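Local coordinates for protein peptide from Structure-specific endonuclease subunit SLX4 (Saccharomyces cerevisiae, PDB 6J0Y) that probably binds the scaffold protein Rtt107 through an interacting motif of the Slx4 endonuclease subunit, linking the two in the response to DNA damage, at residues K27-V33 / Q48-I54. Sequence-based numbering, arbitrary orientation. Where two conformers were deposited one is given.
Sequences KHNFYRV and QFCIADI
The side-chain amide of Gln-48 lies over one face of the Arg-32 guanidinium, the two planes 18° apart, with OE1 3.3 Å from NH2 of Arg-32 at an angle too poor for a hydrogen bond. NE of Arg-32 forms a salt bridge with Glu-34. A bend at chi2 (59°) turns the Gln-48 chain back toward Val-33, where NE2 donates to Val-33 O (2.8 Å, in the carbonyl plane) and to Phe-49 O, which also accepts from Val-33 N. Cutting Gln-48 back to an alanine would probably strip Val-33 O of this bond, cost Phe-49 O one of its two donors and take away the amide stacked on the guanidinium. Tyr-31 and Ile-51 pair by two backbone hydrogen bonds, joining strand 27-32, outermost in this chain's sheet, antiparallel to central strand 49-55, which strand 8-14 flanks on its other edge. On the Phe-30 face, ring atom CE1 meets Cys-50 CB at 3.6 Å. On the Tyr-31 face, Asn-29 ND2 reaches the anti lone pair of Asp-53 OD2 (3.0 Å), amide and carboxylate planes perpendicular. A water donates to the same oxygen at 2.6 Å and also bonds Tyr-31 OH. One polar cluster thus sits at the Gln-48/Val-33 end and another around Asp-53, one pair in from Lys-27/Ile-54; the Asp-53 carboxylate probably has its charge eased by the Asn-29 amide and the water, with Arg-10 also against its side chain.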
loop_
_atom_site.group_PDB
_atom_site.type_symbol
_atom_site.label_atom_id
_atom_site.label_comp_id
_atom_site.label_asym_id
_atom_site.label_seq_id
_atom_site.Cartn_x
_atom_site.Cartn_y
_atom_site.Cartn_z
ATOM N N LYS B 27 -22.176 5.668 -18.373
ATOM C CA LYS B 27 -21.271 4.527 -18.297
ATOM C C LYS B 27 -20.344 4.541 -19.505
ATOM O O LYS B 27 -20.808 4.428 -20.645
ATOM C CB LYS B 27 -22.050 3.212 -18.263
ATOM C CG LYS B 27 -23.020 3.064 -17.106
ATOM C CD LYS B 27 -24.075 2.009 -17.434
ATOM C CE LYS B 27 -24.911 1.645 -16.216
ATOM N NZ LYS B 27 -26.137 0.869 -16.570
ATOM N N HIS B 28 -19.036 4.656 -19.263
ATOM C CA HIS B 28 -18.083 4.522 -20.365
ATOM C C HIS B 28 -17.967 3.074 -20.809
ATOM O O HIS B 28 -17.981 2.777 -22.011
ATOM C CB HIS B 28 -16.706 5.055 -19.961
ATOM C CG HIS B 28 -16.643 6.549 -19.898
ATOM N ND1 HIS B 28 -15.546 7.228 -19.414
ATOM C CD2 HIS B 28 -17.535 7.492 -20.274
ATOM C CE1 HIS B 28 -15.768 8.528 -19.490
ATOM N NE2 HIS B 28 -16.967 8.717 -20.012
ATOM N N ASN B 29 -17.824 2.160 -19.852
ATOM C CA ASN B 29 -17.694 0.741 -20.146
ATOM C C ASN B 29 -18.211 -0.062 -18.959
ATOM O O ASN B 29 -18.356 0.448 -17.848
ATOM C CB ASN B 29 -16.238 0.299 -20.402
ATOM C CG ASN B 29 -15.439 1.284 -21.215
ATOM O OD1 ASN B 29 -15.465 1.244 -22.449
ATOM N ND2 ASN B 29 -14.694 2.162 -20.532
ATOM N N PHE B 30 -18.470 -1.334 -19.213
ATOM C CA PHE B 30 -18.810 -2.290 -18.160
ATOM C C PHE B 30 -18.085 -3.588 -18.493
ATOM O O PHE B 30 -18.052 -3.989 -19.656
ATOM C CB PHE B 30 -20.365 -2.411 -18.080
ATOM C CG PHE B 30 -20.920 -3.817 -17.964
ATOM C CD1 PHE B 30 -21.678 -4.163 -16.862
ATOM C CD2 PHE B 30 -20.779 -4.756 -18.982
ATOM C CE1 PHE B 30 -22.236 -5.424 -16.751
ATOM C CE2 PHE B 30 -21.309 -6.030 -18.859
ATOM C CZ PHE B 30 -22.041 -6.363 -17.740
ATOM N N TYR B 31 -17.511 -4.259 -17.485
ATOM C CA TYR B 31 -16.751 -5.481 -17.722
ATOM C C TYR B 31 -17.232 -6.560 -16.763
ATOM O O TYR B 31 -17.377 -6.306 -15.566
ATOM C CB TYR B 31 -15.243 -5.284 -17.534
ATOM C CG TYR B 31 -14.684 -3.997 -18.106
ATOM C CD1 TYR B 31 -14.452 -3.870 -19.468
ATOM C CD2 TYR B 31 -14.351 -2.924 -17.272
ATOM C CE1 TYR B 31 -13.933 -2.707 -20.002
ATOM C CE2 TYR B 31 -13.824 -1.745 -17.800
ATOM C CZ TYR B 31 -13.620 -1.650 -19.166
ATOM O OH TYR B 31 -13.101 -0.494 -19.717
ATOM N N ARG B 32 -17.474 -7.753 -17.285
ATOM C CA ARG B 32 -17.828 -8.882 -16.422
ATOM C C ARG B 32 -16.602 -9.339 -15.638
ATOM O O ARG B 32 -15.536 -9.556 -16.218
ATOM C CB ARG B 32 -18.376 -10.025 -17.272
ATOM C CG ARG B 32 -18.814 -11.278 -16.513
ATOM C CD ARG B 32 -19.278 -12.306 -17.548
ATOM N NE ARG B 32 -19.567 -13.630 -16.997
ATOM C CZ ARG B 32 -20.729 -13.961 -16.453
ATOM N NH1 ARG B 32 -21.691 -13.051 -16.352
ATOM N NH2 ARG B 32 -20.924 -15.194 -16.005
ATOM N N VAL B 33 -16.757 -9.518 -14.306
ATOM C CA VAL B 33 -15.664 -9.994 -13.465
ATOM C C VAL B 33 -15.648 -11.518 -13.515
ATOM O O VAL B 33 -16.701 -12.159 -13.479
ATOM C CB VAL B 33 -15.823 -9.468 -12.021
ATOM C CG1 VAL B 33 -14.836 -10.183 -11.051
ATOM C CG2 VAL B 33 -15.622 -7.943 -11.964
ATOM N N GLN B 48 -21.797 -12.744 -8.670
ATOM C CA GLN B 48 -21.303 -12.365 -9.991
ATOM C C GLN B 48 -21.236 -10.843 -10.068
ATOM O O GLN B 48 -22.268 -10.167 -9.982
ATOM C CB GLN B 48 -22.201 -12.933 -11.091
ATOM C CG GLN B 48 -21.788 -12.530 -12.510
ATOM C CD GLN B 48 -20.372 -12.973 -12.864
ATOM O OE1 GLN B 48 -20.091 -14.173 -12.954
ATOM N NE2 GLN B 48 -19.476 -12.003 -13.073
ATOM N N PHE B 49 -20.026 -10.310 -10.215
ATOM C CA PHE B 49 -19.798 -8.879 -10.230
ATOM C C PHE B 49 -19.446 -8.382 -11.625
ATOM O O PHE B 49 -19.092 -9.136 -12.536
ATOM C CB PHE B 49 -18.671 -8.496 -9.268
ATOM C CG PHE B 49 -19.026 -8.679 -7.819
ATOM C CD1 PHE B 49 -19.765 -7.715 -7.154
ATOM C CD2 PHE B 49 -18.629 -9.804 -7.134
ATOM C CE1 PHE B 49 -20.099 -7.875 -5.807
ATOM C CE2 PHE B 49 -18.964 -9.978 -5.797
ATOM C CZ PHE B 49 -19.701 -9.016 -5.139
ATOM N N CYS B 50 -19.538 -7.070 -11.756
ATOM C CA CYS B 50 -18.998 -6.367 -12.905
ATOM C C CYS B 50 -18.279 -5.127 -12.401
ATOM O O CYS B 50 -18.483 -4.685 -11.270
ATOM C CB CYS B 50 -20.087 -5.961 -13.883
ATOM S SG CYS B 50 -21.163 -4.791 -13.114
ATOM N N ILE B 51 -17.411 -4.592 -13.252
ATOM C CA ILE B 51 -16.770 -3.305 -13.023
ATOM C C ILE B 51 -17.366 -2.341 -14.037
ATOM O O ILE B 51 -17.394 -2.639 -15.236
ATOM C CB ILE B 51 -15.240 -3.370 -13.179
ATOM C CG1 ILE B 51 -14.611 -4.262 -12.106
ATOM C CG2 ILE B 51 -14.639 -1.942 -13.131
ATOM C CD1 ILE B 51 -14.773 -3.732 -10.672
ATOM N N ALA B 52 -17.866 -1.209 -13.560
ATOM C CA ALA B 52 -18.331 -0.138 -14.431
ATOM C C ALA B 52 -17.389 1.054 -14.328
ATOM O O ALA B 52 -16.991 1.447 -13.225
ATOM C CB ALA B 52 -19.756 0.282 -14.064
ATOM N N ASP B 53 -17.024 1.620 -15.479
ATOM C CA ASP B 53 -16.345 2.912 -15.528
ATOM C C ASP B 53 -17.421 3.978 -15.636
ATOM O O ASP B 53 -18.103 4.070 -16.661
ATOM C CB ASP B 53 -15.397 3.006 -16.724
ATOM C CG ASP B 53 -14.242 2.052 -16.632
ATOM O OD1 ASP B 53 -13.722 1.831 -15.505
ATOM O OD2 ASP B 53 -13.848 1.525 -17.696
ATOM N N ILE B 54 -17.573 4.785 -14.590
ATOM C CA ILE B 54 -18.645 5.764 -14.501
ATOM C C ILE B 54 -18.023 7.140 -14.695
ATOM O O ILE B 54 -17.101 7.520 -13.963
ATOM C CB ILE B 54 -19.382 5.663 -13.155
ATOM C CG1 ILE B 54 -19.966 4.253 -12.957
ATOM C CG2 ILE B 54 -20.449 6.754 -13.045
ATOM C CD1 ILE B 54 -21.111 3.916 -13.892
HETATM O O HOH W 1 -11.443 1.034 -18.538
#